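Local coordinates for protein pullulanase (Bacillus acidopullulyticus, PDB 2WAN) that hydrolyses the alpha-1,6-glucosidic linkages of pullulan and related branched polysaccharides, as a starch-debranching glycoside hydrolase with an alpha-amylase-type catalytic domain, at residues P430-I435 with A829-T834; E727-V732 with Q771-M776; Y210-A215 with V251-N256; Q200-L205 with K239-Y244; K152-S157 with T277-P282. One frame throughout, in Å; residues are numbered along the deposited sequence.

The five contacts fall into three groups. Contacts 3 and 4 have centres 8 Å apart in the X25 domain, where strands 238-245 and 250-253 are neighbours in one sheet; their segments alternate along the chain. Contact 5, with its centre 38 and 35 Å from theirs, joins strands 152-160 and 273-278 of a separate sheet, which the chain leaves to build the X25 domain and then rejoins. Contacts 1 and 2 follow later, 9 Å apart by their centres, at the (beta/alpha)8 barrel; contact 2 pairs its last two strands and contact 1 joins loops beside them. About 50 Å or more separates their centres from the other three, a multidomain layout.

Contact 1: residues P430-I435 with A829-T834; sequences PVDEVI and AFRMTT. With SO4 (sulfate ion), chain J.
D432 and R831 meet at the rim of the catalytic (beta/alpha)8 barrel, where the loop entering its first strand, 435-438, passes the loop between helices 811-826 and 835-841. Their side chains cross at about a right angle, and the carboxylate and guanidinium planes are turned 71° apart. R831 NH1 donates to D432 OD1 at 3.0 Å, a salt bridge carried by one nitrogen and one oxygen. OD1 lies almost in the guanidinium plane, whereas NH1 comes from above the carboxylate, 49° out of its plane. Before that tip the arginine runs over the backbone, its CG 3.4 Å from V431 O, and a bend at chi3 (-85°) turns NE, which donates to R824 O. A sulfate ion, probably from the crystallisation liquor, takes R831 NH1 on its O4 at 2.7 Å and R831 NH2 on its O3 at 2.9 Å. With NH1 shared by both anions, these edge bonds would probably fix the guanidinium's rotation. One water donates to both D432 OD1 and R831 O, a second link between the loops. V431 CG2 packs against the backbone, 3.3 Å from R831 O, and meets the methyl T833 CG2 at 4.0 Å.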
# COMPACT_ATOMS: atom_id res chain seq x y z
N PRO A 430 -9.19 10.18 12.25
CA PRO A 430 -7.77 9.75 12.32
C PRO A 430 -6.81 10.78 12.93
O PRO A 430 -5.79 10.38 13.52
CB PRO A 430 -7.41 9.49 10.86
CG PRO A 430 -8.75 8.99 10.28
CD PRO A 430 -9.79 9.85 10.93
N VAL A 431 -7.12 12.08 12.80
CA VAL A 431 -6.25 13.12 13.37
C VAL A 431 -6.17 13.08 14.90
O VAL A 431 -5.33 13.78 15.50
CB VAL A 431 -6.61 14.57 12.92
CG1 VAL A 431 -6.52 14.71 11.38
CG2 VAL A 431 -7.97 15.04 13.44
N ASP A 432 -7.02 12.27 15.52
CA ASP A 432 -7.05 12.07 16.96
C ASP A 432 -6.10 10.96 17.43
O ASP A 432 -6.01 10.70 18.64
CB ASP A 432 -8.47 11.75 17.44
CG ASP A 432 -9.45 12.90 17.17
OD1 ASP A 432 -9.02 14.07 17.20
OD2 ASP A 432 -10.62 12.62 16.89
N GLU A 433 -5.41 10.31 16.49
CA GLU A 433 -4.44 9.27 16.88
C GLU A 433 -3.03 9.83 16.95
O GLU A 433 -2.69 10.74 16.22
CB GLU A 433 -4.47 8.09 15.89
CG GLU A 433 -5.81 7.35 15.90
CD GLU A 433 -5.75 5.92 15.43
OE1 GLU A 433 -4.79 5.55 14.72
OE2 GLU A 433 -6.67 5.14 15.78
N VAL A 434 -2.24 9.31 17.89
CA VAL A 434 -0.78 9.51 17.89
C VAL A 434 -0.18 8.11 17.82
O VAL A 434 -0.23 7.34 18.79
CB VAL A 434 -0.26 10.26 19.13
CG1 VAL A 434 1.23 10.58 18.92
CG2 VAL A 434 -1.03 11.56 19.32
N ILE A 435 0.36 7.80 16.64
CA ILE A 435 0.68 6.42 16.27
C ILE A 435 2.15 6.11 16.61
O ILE A 435 3.05 6.87 16.26
CB ILE A 435 0.38 6.18 14.77
CG1 ILE A 435 -1.12 6.40 14.49
CG2 ILE A 435 0.77 4.75 14.37
CD1 ILE A 435 -1.49 6.40 12.99
N ALA A 829 -7.53 22.00 19.03
CA ALA A 829 -7.12 22.98 18.01
C ALA A 829 -6.01 22.43 17.12
O ALA A 829 -5.93 22.77 15.94
CB ALA A 829 -6.65 24.27 18.67
N PHE A 830 -5.16 21.57 17.69
CA PHE A 830 -4.11 20.89 16.94
C PHE A 830 -4.63 19.79 16.01
O PHE A 830 -3.86 19.24 15.20
CB PHE A 830 -3.09 20.27 17.91
CG PHE A 830 -2.28 21.29 18.68
CD1 PHE A 830 -1.32 22.07 18.04
CD2 PHE A 830 -2.48 21.45 20.05
CE1 PHE A 830 -0.56 23.01 18.76
CE2 PHE A 830 -1.73 22.37 20.79
CZ PHE A 830 -0.77 23.16 20.13
N ARG A 831 -5.93 19.48 16.11
CA ARG A 831 -6.50 18.29 15.49
C ARG A 831 -7.81 18.65 14.77
O ARG A 831 -8.82 17.93 14.86
CB ARG A 831 -6.76 17.22 16.56
CG ARG A 831 -5.47 16.73 17.22
CD ARG A 831 -5.78 15.68 18.28
NE ARG A 831 -6.11 16.27 19.57
CZ ARG A 831 -7.30 16.28 20.15
NH1 ARG A 831 -8.38 15.75 19.56
NH2 ARG A 831 -7.43 16.83 21.35
N MET A 832 -7.79 19.77 14.06
CA MET A 832 -8.94 20.11 13.20
C MET A 832 -9.20 19.00 12.18
O MET A 832 -8.27 18.28 11.77
CB MET A 832 -8.73 21.47 12.53
CG MET A 832 -8.76 22.58 13.53
SD MET A 832 -8.59 24.21 12.78
CE MET A 832 -6.88 24.61 13.18
N THR A 833 -10.47 18.81 11.81
CA THR A 833 -10.84 17.63 11.01
C THR A 833 -11.18 17.94 9.54
O THR A 833 -11.28 17.01 8.72
CB THR A 833 -12.02 16.85 11.65
OG1 THR A 833 -13.17 17.70 11.69
CG2 THR A 833 -11.68 16.37 13.09
N THR A 834 -11.35 19.21 9.21
CA THR A 834 -11.63 19.60 7.82
C THR A 834 -10.71 20.71 7.34
O THR A 834 -10.17 21.50 8.14
CB THR A 834 -13.10 20.07 7.63
OG1 THR A 834 -13.27 21.35 8.23
CG2 THR A 834 -14.08 19.07 8.26
S SO4 J . -10.95 15.55 22.11
O1 SO4 J . -12.30 16.00 22.45
O2 SO4 J . -10.67 14.26 22.76
O3 SO4 J . -9.97 16.54 22.63
O4 SO4 J . -10.86 15.38 20.65
O HOH W 1 -10.41 16.28 16.29

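Contact 2: residues E727-V732 with Q771-M776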
# COMPACT_ATOMS: atom_id res chain seq x y z
N GLU A 727 -5.98 12.66 5.83
CA GLU A 727 -5.32 11.97 4.72
C GLU A 727 -3.80 12.02 4.73
O GLU A 727 -3.16 11.36 3.89
CB GLU A 727 -5.84 12.51 3.36
CG GLU A 727 -7.33 12.27 3.23
CD GLU A 727 -7.93 12.93 2.00
OE1 GLU A 727 -7.18 13.57 1.23
OE2 GLU A 727 -9.16 12.80 1.82
N THR A 728 -3.21 12.78 5.67
CA THR A 728 -1.76 12.83 5.78
C THR A 728 -1.27 12.24 7.09
O THR A 728 -1.72 12.65 8.18
CB THR A 728 -1.17 14.28 5.58
OG1 THR A 728 0.26 14.23 5.74
CG2 THR A 728 -1.77 15.29 6.61
N ILE A 729 -0.37 11.27 6.97
CA ILE A 729 0.37 10.73 8.12
C ILE A 729 1.72 11.45 8.19
O ILE A 729 2.63 11.19 7.40
CB ILE A 729 0.58 9.20 8.01
CG1 ILE A 729 -0.70 8.49 7.54
CG2 ILE A 729 1.12 8.62 9.38
CD1 ILE A 729 -1.94 8.67 8.47
N ASN A 730 1.84 12.37 9.15
CA ASN A 730 3.02 13.21 9.28
C ASN A 730 4.08 12.46 10.07
O ASN A 730 3.78 11.87 11.11
CB ASN A 730 2.67 14.51 10.00
CG ASN A 730 1.69 15.36 9.22
OD1 ASN A 730 1.73 15.39 7.99
ND2 ASN A 730 0.81 16.06 9.93
N TYR A 731 5.32 12.50 9.59
CA TYR A 731 6.39 11.77 10.29
C TYR A 731 7.75 12.27 9.85
O TYR A 731 7.87 12.97 8.81
CB TYR A 731 6.27 10.25 10.08
CG TYR A 731 6.72 9.75 8.71
CD1 TYR A 731 6.14 10.21 7.53
CD2 TYR A 731 7.74 8.80 8.60
CE1 TYR A 731 6.57 9.73 6.26
CE2 TYR A 731 8.17 8.32 7.35
CZ TYR A 731 7.58 8.79 6.19
OH TYR A 731 8.00 8.31 4.97
N VAL A 732 8.75 11.90 10.64
CA VAL A 732 10.15 12.17 10.30
C VAL A 732 10.98 10.87 10.17
O VAL A 732 11.91 10.83 9.36
CB VAL A 732 10.77 13.21 11.26
CG1 VAL A 732 10.86 12.67 12.68
CG2 VAL A 732 12.18 13.67 10.76
N GLN A 771 -1.27 20.07 11.89
CA GLN A 771 -2.55 19.43 11.54
C GLN A 771 -2.27 18.14 10.76
O GLN A 771 -1.30 18.07 10.00
CB GLN A 771 -3.42 20.37 10.69
CG GLN A 771 -3.68 21.74 11.34
CD GLN A 771 -4.49 21.65 12.62
OE1 GLN A 771 -5.47 20.91 12.70
NE2 GLN A 771 -4.08 22.40 13.64
N GLY A 772 -3.11 17.12 10.96
CA GLY A 772 -2.87 15.82 10.34
C GLY A 772 -2.75 14.71 11.37
O GLY A 772 -3.17 14.87 12.54
N VAL A 773 -2.21 13.58 10.94
CA VAL A 773 -2.08 12.41 11.81
C VAL A 773 -0.62 12.18 12.22
O VAL A 773 0.18 11.76 11.39
CB VAL A 773 -2.61 11.11 11.15
CG1 VAL A 773 -2.61 9.97 12.19
CG2 VAL A 773 -4.04 11.34 10.58
N PRO A 774 -0.27 12.46 13.48
CA PRO A 774 1.14 12.29 13.84
C PRO A 774 1.55 10.83 14.04
O PRO A 774 0.84 10.07 14.71
CB PRO A 774 1.26 13.06 15.16
CG PRO A 774 -0.12 12.96 15.76
CD PRO A 774 -1.04 13.10 14.57
N PHE A 775 2.72 10.47 13.53
CA PHE A 775 3.24 9.11 13.61
C PHE A 775 4.68 9.23 14.06
O PHE A 775 5.39 10.17 13.63
CB PHE A 775 3.21 8.49 12.19
CG PHE A 775 3.99 7.20 12.04
CD1 PHE A 775 3.35 5.96 12.04
CD2 PHE A 775 5.38 7.22 11.86
CE1 PHE A 775 4.07 4.77 11.86
CE2 PHE A 775 6.10 6.05 11.70
CZ PHE A 775 5.44 4.81 11.71
N MET A 776 5.11 8.30 14.91
CA MET A 776 6.53 8.25 15.32
C MET A 776 7.03 6.82 15.33
O MET A 776 6.27 5.88 15.65
CB MET A 776 6.73 8.91 16.69
CG MET A 776 6.00 8.20 17.85
SD MET A 776 6.25 8.92 19.47
CE MET A 776 7.95 8.46 19.80
O HOH W 2 7.95 10.93 13.16
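T728 starts the pairing, its O accepting from V773 N at 3.0 Å, while its CG2 lies 3.9 Å from G772 CA. A side chain on G772 would collide with T728 CG2 and N730 ND2. I729 lies side by side with V773 on one face of the sheet, CD1 of I729 being 3.7 Å from CB of V773. The other branch of I729, CG2, is anti to its backbone N and reaches F775 CB at 3.5 Å. N730 binds twice through its backbone, N to V773 O at 2.9 Å and O from F775 N at 3.0 Å. On the opposite face its ND2 donates to Q771 O at 2.9 Å, coming from 38° above that carbonyl plane, and its OD1 accepts from T728 OG1, so both ends of the amide are fixed. An alanine here would probably leave Q771 O without this donor and T728 OG1 without this acceptor. Y731 CB packs 3.6 Å from F775 CD2, and both rings stand edge-to-face to F679; farther out, Y731 OH bonds R684. Parallel bridges, with helices 740-747 and 753-769 in the connection, mark a beta-alpha-beta crossover between the seventh and eighth strands of a (beta/alpha)8 barrel.

Contact 3: residues Y210-A215 with V251-N256; sequences YQYKIA and VFDSVN
Y212 and D253 meet in the buried interior between two sheets at the X25 domain, one containing strand 208-216 and the other edged by strand 250-253. Here the strand axes approach to 8.3 Å, too far for backbone pairing, and side chains span the gap. Y212 OH donates to D253 OD1 at 2.6 Å, which accepts through its anti lone pair, with ring and carboxylate planes 81° apart and OD1 at the ring edge. The syn lone pair of the same oxygen takes N256 ND2 at 2.6 Å. D253 OD2 accepts from N256 N at 2.7 Å, three residues on, which defines an Asx motif at the turn ending the strand; V255 N adds a weak bond. An alanine in place of D253 would probably leave Y212 OH, N256 N and N256 ND2 without this acceptor, and the turn less firmly held. The tyrosine ring is fixed by an edge-to-face stack with F242. V251 reaches toward Y212 tip to tip, its CG1, anti to the backbone N (chi1 172°), lying 3.6 Å from Y212 CE1 at the ring edge. V251 CG2 lies 3.7 Å from I214 CG1. A water donates to Y212 OH and V251 O.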
# COMPACT_ATOMS: atom_id res chain seq x y z
N TYR A 210 -3.84 24.93 -43.29
CA TYR A 210 -3.20 24.27 -42.15
C TYR A 210 -2.11 23.31 -42.60
O TYR A 210 -2.04 22.95 -43.78
CB TYR A 210 -4.23 23.48 -41.35
CG TYR A 210 -5.35 24.31 -40.75
CD1 TYR A 210 -5.21 24.90 -39.49
CD2 TYR A 210 -6.55 24.49 -41.44
CE1 TYR A 210 -6.25 25.65 -38.94
CE2 TYR A 210 -7.58 25.24 -40.90
CZ TYR A 210 -7.43 25.82 -39.65
OH TYR A 210 -8.45 26.56 -39.11
N GLN A 211 -1.28 22.88 -41.66
CA GLN A 211 -0.34 21.79 -41.91
C GLN A 211 -0.41 20.77 -40.80
O GLN A 211 -0.57 21.14 -39.63
CB GLN A 211 1.09 22.31 -42.03
CG GLN A 211 1.46 22.80 -43.41
CD GLN A 211 2.95 23.05 -43.53
OE1 GLN A 211 3.46 23.30 -44.61
NE2 GLN A 211 3.65 22.96 -42.41
N TYR A 212 -0.28 19.49 -41.14
CA TYR A 212 -0.26 18.46 -40.12
C TYR A 212 0.57 17.22 -40.47
O TYR A 212 0.96 17.00 -41.63
CB TYR A 212 -1.69 18.04 -39.77
CG TYR A 212 -2.31 17.13 -40.79
CD1 TYR A 212 -2.19 15.74 -40.68
CD2 TYR A 212 -3.00 17.65 -41.89
CE1 TYR A 212 -2.75 14.89 -41.62
CE2 TYR A 212 -3.56 16.80 -42.85
CZ TYR A 212 -3.43 15.42 -42.70
OH TYR A 212 -3.97 14.56 -43.62
N LYS A 213 0.84 16.44 -39.42
CA LYS A 213 1.42 15.12 -39.48
C LYS A 213 0.77 14.25 -38.40
O LYS A 213 -0.08 14.73 -37.62
CB LYS A 213 2.94 15.15 -39.23
CG LYS A 213 3.75 15.97 -40.21
CD LYS A 213 5.22 15.58 -40.13
CE LYS A 213 5.47 14.33 -40.97
NZ LYS A 213 6.88 13.87 -40.91
N ILE A 214 1.16 12.99 -38.36
CA ILE A 214 0.83 12.11 -37.24
C ILE A 214 2.14 11.73 -36.56
O ILE A 214 3.02 11.12 -37.19
CB ILE A 214 0.07 10.83 -37.73
CG1 ILE A 214 -1.28 11.19 -38.38
CG2 ILE A 214 -0.09 9.81 -36.60
CD1 ILE A 214 -2.34 11.75 -37.44
N ALA A 215 2.27 12.10 -35.28
CA ALA A 215 3.45 11.75 -34.50
C ALA A 215 3.14 10.59 -33.58
O ALA A 215 2.07 10.53 -32.98
CB ALA A 215 3.95 12.96 -33.69
N VAL A 251 -1.42 8.08 -43.85
CA VAL A 251 -2.09 9.20 -43.21
C VAL A 251 -3.03 9.85 -44.22
O VAL A 251 -2.61 10.22 -45.32
CB VAL A 251 -1.06 10.24 -42.68
CG1 VAL A 251 -1.76 11.51 -42.19
CG2 VAL A 251 -0.19 9.62 -41.60
N PHE A 252 -4.30 9.99 -43.84
CA PHE A 252 -5.31 10.59 -44.69
C PHE A 252 -6.07 11.66 -43.92
O PHE A 252 -6.12 11.63 -42.69
CB PHE A 252 -6.33 9.53 -45.15
CG PHE A 252 -5.73 8.38 -45.89
CD1 PHE A 252 -5.37 8.51 -47.24
CD2 PHE A 252 -5.54 7.16 -45.26
CE1 PHE A 252 -4.82 7.44 -47.93
CE2 PHE A 252 -5.00 6.07 -45.95
CZ PHE A 252 -4.64 6.22 -47.29
N ASP A 253 -6.66 12.59 -44.65
CA ASP A 253 -7.72 13.44 -44.11
C ASP A 253 -8.90 13.43 -45.07
O ASP A 253 -8.75 13.10 -46.25
CB ASP A 253 -7.23 14.87 -43.81
CG ASP A 253 -6.83 15.64 -45.06
OD1 ASP A 253 -5.62 15.66 -45.37
OD2 ASP A 253 -7.71 16.23 -45.71
N SER A 254 -10.08 13.78 -44.56
CA SER A 254 -11.33 13.68 -45.33
C SER A 254 -11.51 14.79 -46.37
O SER A 254 -12.42 14.71 -47.20
CB SER A 254 -12.53 13.62 -44.39
OG SER A 254 -12.63 14.80 -43.61
N VAL A 255 -10.67 15.81 -46.33
CA VAL A 255 -10.72 16.89 -47.33
C VAL A 255 -9.86 16.54 -48.54
O VAL A 255 -10.32 16.62 -49.68
CB VAL A 255 -10.31 18.26 -46.73
CG1 VAL A 255 -10.34 19.35 -47.81
CG2 VAL A 255 -11.22 18.63 -45.58
N ASN A 256 -8.60 16.14 -48.29
CA ASN A 256 -7.69 15.73 -49.36
C ASN A 256 -8.06 14.37 -49.96
O ASN A 256 -7.76 14.10 -51.12
CB ASN A 256 -6.24 15.71 -48.88
CG ASN A 256 -5.69 17.09 -48.59
OD1 ASN A 256 -5.74 17.99 -49.42
ND2 ASN A 256 -5.14 17.27 -47.39
O HOH W 3 -2.67 12.99 -45.81

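Contact 4: residues Q200-L205 with K239-Y244; sequences QLSGTL and KVTFTY
Q200 and T243 lie side by side, pointing the same way, at one end of an antiparallel pair formed by strands 198-205 and 238-245, the two inner strands of a four-stranded sheet in the X25 domain. From CB outward the glutamine follows the neighbouring strand. Its CB is 3.6 Å from F242 O and 4.1 Å from T241 CG2. CG comes 3.6 Å from T243 OG1, and CD, anti along chi2 (-170°), passes T241 CG2 at 3.9 Å. At the tip OE1 accepts from T243 OG1 at 2.9 Å. The donor stands well to the side of that carbonyl, at a C=O...O angle of 116°, and only 16° out of its plane.

The backbone evidence for the register is regular: L201 with F242 and G203 with V240 are hydrogen-bonded pairs, each joined by two N-H...O bonds, and Q200-T243, S202-T241 and T204-K239 are the non-hydrogen-bonded pairs between and beyond them. The F242 N to L201 O bond is short, 2.7 Å, and nearly straight. The face bearing L201, V240 and F242 turns to the domain interior, where F242 packs on L168 and L231. CD2 of L205 meets the edge of the F242 ring in plane, while V240 CG1 sits above one ring face, offset toward the rim.

The other, polar face is exposed toward S202, T204 and K239, while T243 at its far end is buried. S202 OG and T241 OG1 share a hydrogen bond of 2.8 Å, and the extended K239 carries NZ back across S202, where one water bridges K239 NZ and S202 OG.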
# COMPACT_ATOMS: atom_id res chain seq x y z
N GLN A 200 -8.62 7.06 -35.91
CA GLN A 200 -9.19 8.29 -36.43
C GLN A 200 -9.44 9.33 -35.36
O GLN A 200 -9.60 9.01 -34.18
CB GLN A 200 -10.49 7.99 -37.20
CG GLN A 200 -10.30 7.08 -38.40
CD GLN A 200 -11.53 6.98 -39.27
OE1 GLN A 200 -11.45 7.16 -40.49
NE2 GLN A 200 -12.68 6.70 -38.66
N LEU A 201 -9.46 10.59 -35.80
CA LEU A 201 -9.90 11.72 -35.00
C LEU A 201 -10.71 12.65 -35.89
O LEU A 201 -10.29 12.97 -37.01
CB LEU A 201 -8.72 12.47 -34.38
CG LEU A 201 -9.01 13.65 -33.45
CD1 LEU A 201 -9.30 13.17 -32.03
CD2 LEU A 201 -7.84 14.62 -33.45
N SER A 202 -11.87 13.06 -35.39
CA SER A 202 -12.67 14.08 -36.05
C SER A 202 -12.68 15.34 -35.19
O SER A 202 -12.57 15.26 -33.97
CB SER A 202 -14.10 13.60 -36.29
OG SER A 202 -14.11 12.43 -37.08
N GLY A 203 -12.82 16.48 -35.85
CA GLY A 203 -12.92 17.76 -35.16
C GLY A 203 -13.34 18.82 -36.15
O GLY A 203 -13.17 18.64 -37.36
N THR A 204 -13.89 19.92 -35.65
CA THR A 204 -14.31 21.03 -36.51
C THR A 204 -13.23 22.10 -36.56
O THR A 204 -12.76 22.56 -35.53
CB THR A 204 -15.66 21.63 -36.06
OG1 THR A 204 -16.59 20.57 -35.81
CG2 THR A 204 -16.23 22.55 -37.13
N LEU A 205 -12.86 22.47 -37.78
CA LEU A 205 -11.82 23.46 -38.03
C LEU A 205 -12.41 24.71 -38.69
O LEU A 205 -13.21 24.59 -39.61
CB LEU A 205 -10.74 22.85 -38.94
CG LEU A 205 -9.34 22.50 -38.43
CD1 LEU A 205 -9.21 22.41 -36.92
CD2 LEU A 205 -8.84 21.21 -39.09
N LYS A 239 -16.05 20.01 -40.56
CA LYS A 239 -15.66 18.90 -39.71
C LYS A 239 -14.77 17.99 -40.53
O LYS A 239 -15.14 17.57 -41.64
CB LYS A 239 -16.90 18.14 -39.21
CG LYS A 239 -16.61 17.13 -38.11
CD LYS A 239 -17.81 16.22 -37.87
CE LYS A 239 -17.46 15.07 -36.93
NZ LYS A 239 -18.60 14.13 -36.78
N VAL A 240 -13.58 17.71 -40.01
CA VAL A 240 -12.59 16.91 -40.74
C VAL A 240 -12.25 15.65 -39.96
O VAL A 240 -12.09 15.67 -38.74
CB VAL A 240 -11.30 17.72 -41.04
CG1 VAL A 240 -10.35 16.93 -41.93
CG2 VAL A 240 -11.63 19.06 -41.67
N THR A 241 -12.16 14.53 -40.67
CA THR A 241 -11.66 13.30 -40.09
C THR A 241 -10.23 13.05 -40.55
O THR A 241 -9.93 13.14 -41.75
CB THR A 241 -12.58 12.10 -40.42
OG1 THR A 241 -13.88 12.35 -39.88
CG2 THR A 241 -12.04 10.80 -39.82
N PHE A 242 -9.36 12.78 -39.58
CA PHE A 242 -7.96 12.44 -39.80
C PHE A 242 -7.76 10.96 -39.50
O PHE A 242 -8.28 10.45 -38.51
CB PHE A 242 -7.06 13.29 -38.90
CG PHE A 242 -7.19 14.76 -39.15
CD1 PHE A 242 -6.36 15.41 -40.06
CD2 PHE A 242 -8.16 15.51 -38.48
CE1 PHE A 242 -6.49 16.77 -40.31
CE2 PHE A 242 -8.29 16.88 -38.71
CZ PHE A 242 -7.46 17.51 -39.63
N THR A 243 -7.01 10.28 -40.37
CA THR A 243 -6.90 8.84 -40.32
C THR A 243 -5.45 8.36 -40.34
O THR A 243 -4.63 8.86 -41.10
CB THR A 243 -7.66 8.20 -41.52
OG1 THR A 243 -9.04 8.55 -41.45
CG2 THR A 243 -7.54 6.69 -41.51
N TYR A 244 -5.15 7.38 -39.49
CA TYR A 244 -3.85 6.72 -39.49
C TYR A 244 -4.02 5.22 -39.59
O TYR A 244 -4.77 4.63 -38.81
CB TYR A 244 -3.03 7.10 -38.25
CG TYR A 244 -1.74 6.33 -38.10
CD1 TYR A 244 -0.67 6.52 -39.00
CD2 TYR A 244 -1.57 5.41 -37.06
CE1 TYR A 244 0.52 5.81 -38.86
CE2 TYR A 244 -0.38 4.69 -36.92
CZ TYR A 244 0.66 4.90 -37.81
OH TYR A 244 1.84 4.20 -37.66
O HOH W 4 -17.07 11.78 -37.01

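Contact 5: residues K152-S157 with T277-P282; sequences KIPVTS and TLASAP
T277 O is gripped twice by T156: T156 N donates to it at 2.8 Å, and T156 OG1 adds a weak bond at 3.3 Å. The second is possible because OG1 stands between the backbone N and the carbonyl carbon (chi1 64°), on the side of the partner strand. V155 CA also directs a C-H toward T277 O. To one side, A279 N donates to P154 O at 3.0 Å; to the other, T277 N donates to S157 O at 3.0 Å, the straightest of the backbone bonds with 168° at the hydrogen. S157 N, by contrast, is buried here without a partner anywhere in the model. Past the hydroxyls of T277 and S157 lies a water that bonds T277 OG1 and, weakly, S157 OG.

The side chains divide between an apolar and a more exposed region. V155 CG2 lies 4.0 Å from L278 CD2, and both residues also pack on V144 of strand 142-146. I153 reaches the loop that follows strand 273-278: its CG2 is 3.5 Å from S280 OG, while CD1 ends 3.9 Å from P282 CG, the isoleucine and the proline crossing at about a right angle. Nearer the surface T156 CG2 touches A279 CB at 3.8 Å.

V155 pairs with L278 but S157 with T277, leaving T156 as an extra residue on its strand. This one-residue shift, with T156 backbone angles close to helical, identifies a beta bulge in antiparallel strands 152-160 and 273-278, neighbours in a mixed beta sheet.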
# COMPACT_ATOMS: atom_id res chain seq x y z
N LYS A 152 -10.47 -29.11 -32.24
CA LYS A 152 -9.87 -27.91 -32.80
C LYS A 152 -10.83 -26.74 -32.65
O LYS A 152 -12.04 -26.88 -32.85
CB LYS A 152 -9.53 -28.13 -34.28
CG LYS A 152 -8.37 -29.09 -34.52
CD LYS A 152 -8.15 -29.29 -36.02
CE LYS A 152 -6.88 -30.08 -36.31
NZ LYS A 152 -7.05 -31.55 -36.09
N ILE A 153 -10.30 -25.59 -32.26
CA ILE A 153 -11.09 -24.36 -32.16
C ILE A 153 -10.55 -23.38 -33.20
O ILE A 153 -9.38 -23.01 -33.14
CB ILE A 153 -11.06 -23.74 -30.74
CG1 ILE A 153 -11.56 -24.75 -29.70
CG2 ILE A 153 -11.89 -22.46 -30.70
CD1 ILE A 153 -11.31 -24.36 -28.24
N PRO A 154 -11.40 -22.97 -34.16
CA PRO A 154 -10.93 -22.05 -35.19
C PRO A 154 -10.56 -20.66 -34.65
O PRO A 154 -11.31 -20.10 -33.84
CB PRO A 154 -12.11 -21.95 -36.15
CG PRO A 154 -12.89 -23.22 -35.92
CD PRO A 154 -12.76 -23.46 -34.45
N VAL A 155 -9.41 -20.15 -35.08
CA VAL A 155 -9.02 -18.76 -34.86
C VAL A 155 -9.69 -17.92 -35.94
O VAL A 155 -9.44 -18.12 -37.14
CB VAL A 155 -7.49 -18.59 -34.90
CG1 VAL A 155 -7.10 -17.12 -34.77
CG2 VAL A 155 -6.81 -19.44 -33.81
N THR A 156 -10.54 -16.99 -35.53
CA THR A 156 -11.35 -16.18 -36.46
C THR A 156 -10.72 -14.83 -36.83
O THR A 156 -11.13 -14.20 -37.81
CB THR A 156 -12.77 -15.94 -35.92
OG1 THR A 156 -12.72 -15.15 -34.72
CG2 THR A 156 -13.48 -17.26 -35.63
N SER A 157 -9.73 -14.41 -36.05
CA SER A 157 -9.10 -13.10 -36.21
C SER A 157 -7.76 -13.07 -35.48
O SER A 157 -7.61 -13.66 -34.40
CB SER A 157 -10.01 -11.99 -35.67
OG SER A 157 -9.33 -10.75 -35.64
N THR A 277 -8.82 -14.00 -31.69
CA THR A 277 -10.23 -14.22 -31.39
C THR A 277 -10.58 -15.65 -31.78
O THR A 277 -10.19 -16.11 -32.86
CB THR A 277 -11.15 -13.21 -32.11
OG1 THR A 277 -10.78 -11.88 -31.72
CG2 THR A 277 -12.62 -13.43 -31.75
N LEU A 278 -11.29 -16.34 -30.89
CA LEU A 278 -11.67 -17.74 -31.10
C LEU A 278 -13.14 -17.87 -31.46
O LEU A 278 -13.96 -17.03 -31.07
CB LEU A 278 -11.33 -18.57 -29.86
CG LEU A 278 -9.89 -18.56 -29.35
CD1 LEU A 278 -9.75 -19.52 -28.17
CD2 LEU A 278 -8.85 -18.89 -30.44
N ALA A 279 -13.48 -18.93 -32.20
CA ALA A 279 -14.87 -19.18 -32.61
C ALA A 279 -15.75 -19.60 -31.44
O ALA A 279 -16.93 -19.24 -31.38
CB ALA A 279 -14.94 -20.22 -33.73
N SER A 280 -15.17 -20.34 -30.50
CA SER A 280 -15.88 -20.77 -29.29
C SER A 280 -15.01 -20.57 -28.05
O SER A 280 -13.78 -20.50 -28.15
CB SER A 280 -16.29 -22.25 -29.41
OG SER A 280 -15.14 -23.07 -29.54
N ALA A 281 -15.66 -20.50 -26.90
CA ALA A 281 -14.99 -20.33 -25.60
C ALA A 281 -14.44 -21.65 -25.05
O ALA A 281 -15.21 -22.57 -24.77
CB ALA A 281 -15.96 -19.71 -24.60
N PRO A 282 -13.10 -21.76 -24.92
CA PRO A 282 -12.52 -23.01 -24.41
C PRO A 282 -12.86 -23.27 -22.94
O PRO A 282 -13.23 -22.34 -22.22
CB PRO A 282 -11.01 -22.81 -24.57
CG PRO A 282 -10.83 -21.62 -25.45
CD PRO A 282 -12.06 -20.78 -25.29
O HOH W 5 -8.11 -10.73 -32.55